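Local coordinates for molybdate-binding protein MolA (Haemophilus influenzae, PDB 3PSH), which binds molybdate and tungstate in the periplasm and serves the MolBCA ABC transporter in low-affinity molybdate import, at residues A[236-241]-A[249-254]. Numbering follows the deposited sequence.
Sequences AVILVQ and PQILND
I251 reaches from the short helix 247-252 onto I238 and V240, in the second of the two parallel four-stranded sheets of this periplasmic binding protein. Strand 237-240 lies between strands 184-188 and 268-270, and the helix sits against one face of that sheet, directly after the strand and the loop carrying R243, which binds molybdate. All the close contact is made by one methyl: CD1 of I251 comes within 4.1 Å of CG2 of I238 and, more loosely, 4.5 Å of CG2 of V240. I251 is drawn out to its full length, with CG1 beside the backbone N and chi2 at 169°, which carries CD1 away from the helix and up to the strand. With chi1 at -69°, CG2 of I238 lies opposite the backbone N and is the branch that meets I251. The two isoleucines lie at a slant to each other, and no hydrogen bond links the segments. A189 and L263 touch both I238 and I251, closing this side into a buried apolar patch. The solvent side of the helix is different: P249 and Q250 are exposed there. Past the strand's end, Q241 leads to the ligand site, its NE2 hydrogen-bonded to OH of Y196. The backbones stay well apart, with 9.5 Å between CA of I238 and CA of I251, a gap spanned jointly by CD1 of I251 and CG2 of I238.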
# COMPACT_ATOMS: atom_id res chain seq x y z
N ALA A 236 -14.76 -16.72 -6.51
CA ALA A 236 -14.62 -17.89 -5.59
C ALA A 236 -14.25 -17.51 -4.15
O ALA A 236 -14.62 -18.17 -3.14
CB ALA A 236 -13.54 -18.88 -6.14
N VAL A 237 -13.55 -16.37 -4.05
CA VAL A 237 -12.94 -15.92 -2.79
C VAL A 237 -13.17 -14.39 -2.74
O VAL A 237 -12.94 -13.71 -3.73
CB VAL A 237 -11.49 -16.21 -2.77
CG1 VAL A 237 -10.91 -15.61 -1.50
CG2 VAL A 237 -11.20 -17.72 -2.69
N ILE A 238 -13.61 -13.90 -1.60
CA ILE A 238 -13.69 -12.44 -1.35
C ILE A 238 -12.73 -12.06 -0.26
O ILE A 238 -12.65 -12.72 0.75
CB ILE A 238 -15.13 -11.92 -1.10
CG1 ILE A 238 -15.97 -11.98 -2.34
CG2 ILE A 238 -15.19 -10.48 -0.53
CD1 ILE A 238 -17.56 -11.84 -1.97
N LEU A 239 -11.93 -11.00 -0.50
CA LEU A 239 -10.94 -10.53 0.45
C LEU A 239 -11.36 -9.13 0.87
O LEU A 239 -12.01 -8.40 0.07
CB LEU A 239 -9.51 -10.51 -0.16
CG LEU A 239 -9.08 -11.97 -0.62
CD1 LEU A 239 -7.81 -11.86 -1.31
CD2 LEU A 239 -8.90 -12.92 0.69
N VAL A 240 -11.08 -8.87 2.16
CA VAL A 240 -11.34 -7.56 2.75
C VAL A 240 -10.03 -7.08 3.40
O VAL A 240 -9.30 -7.81 4.00
CB VAL A 240 -12.49 -7.60 3.79
CG1 VAL A 240 -12.70 -6.24 4.52
CG2 VAL A 240 -13.84 -7.94 3.07
N GLN A 241 -9.76 -5.79 3.19
CA GLN A 241 -8.56 -5.18 3.79
C GLN A 241 -8.73 -5.05 5.28
O GLN A 241 -9.84 -4.62 5.69
CB GLN A 241 -8.38 -3.78 3.17
CG GLN A 241 -8.01 -3.87 1.65
CD GLN A 241 -7.89 -2.53 0.90
OE1 GLN A 241 -8.30 -1.43 1.43
NE2 GLN A 241 -7.31 -2.59 -0.31
N PRO A 249 -18.73 -8.41 8.04
CA PRO A 249 -20.15 -8.65 8.51
C PRO A 249 -21.19 -8.05 7.60
O PRO A 249 -22.22 -8.68 7.42
CB PRO A 249 -20.16 -8.12 9.97
CG PRO A 249 -19.04 -6.97 9.84
CD PRO A 249 -17.95 -7.77 9.11
N GLN A 250 -20.93 -6.89 7.00
CA GLN A 250 -21.75 -6.24 5.98
C GLN A 250 -22.07 -7.21 4.86
O GLN A 250 -23.24 -7.38 4.47
CB GLN A 250 -20.96 -5.05 5.45
CG GLN A 250 -21.59 -4.21 4.43
CD GLN A 250 -20.89 -2.85 4.45
OE1 GLN A 250 -20.49 -2.36 5.53
NE2 GLN A 250 -20.66 -2.29 3.27
N ILE A 251 -21.03 -7.80 4.28
CA ILE A 251 -21.21 -8.74 3.20
C ILE A 251 -21.93 -10.02 3.66
O ILE A 251 -22.88 -10.46 3.00
CB ILE A 251 -19.83 -9.10 2.62
CG1 ILE A 251 -19.43 -7.91 1.71
CG2 ILE A 251 -19.95 -10.36 1.74
CD1 ILE A 251 -17.92 -8.00 1.26
N LEU A 252 -21.52 -10.56 4.79
CA LEU A 252 -22.04 -11.82 5.29
C LEU A 252 -23.55 -11.67 5.61
O LEU A 252 -24.29 -12.64 5.49
CB LEU A 252 -21.25 -12.21 6.53
CG LEU A 252 -20.04 -13.16 6.44
CD1 LEU A 252 -19.31 -13.08 5.16
CD2 LEU A 252 -19.10 -13.25 7.66
N ASN A 253 -23.99 -10.48 6.02
CA ASN A 253 -25.39 -10.26 6.50
C ASN A 253 -26.27 -9.67 5.39
O ASN A 253 -27.45 -9.36 5.59
CB ASN A 253 -25.39 -9.36 7.72
CG ASN A 253 -24.52 -9.92 8.87
OD1 ASN A 253 -24.25 -11.14 9.00
ND2 ASN A 253 -24.02 -8.99 9.71
N ASP A 254 -25.67 -9.50 4.19
CA ASP A 254 -26.35 -8.88 3.08
C ASP A 254 -26.90 -9.99 2.18
O ASP A 254 -26.18 -10.67 1.44
CB ASP A 254 -25.46 -7.84 2.37
CG ASP A 254 -26.20 -7.11 1.30
OD1 ASP A 254 -27.28 -7.61 0.87
OD2 ASP A 254 -25.77 -5.98 0.91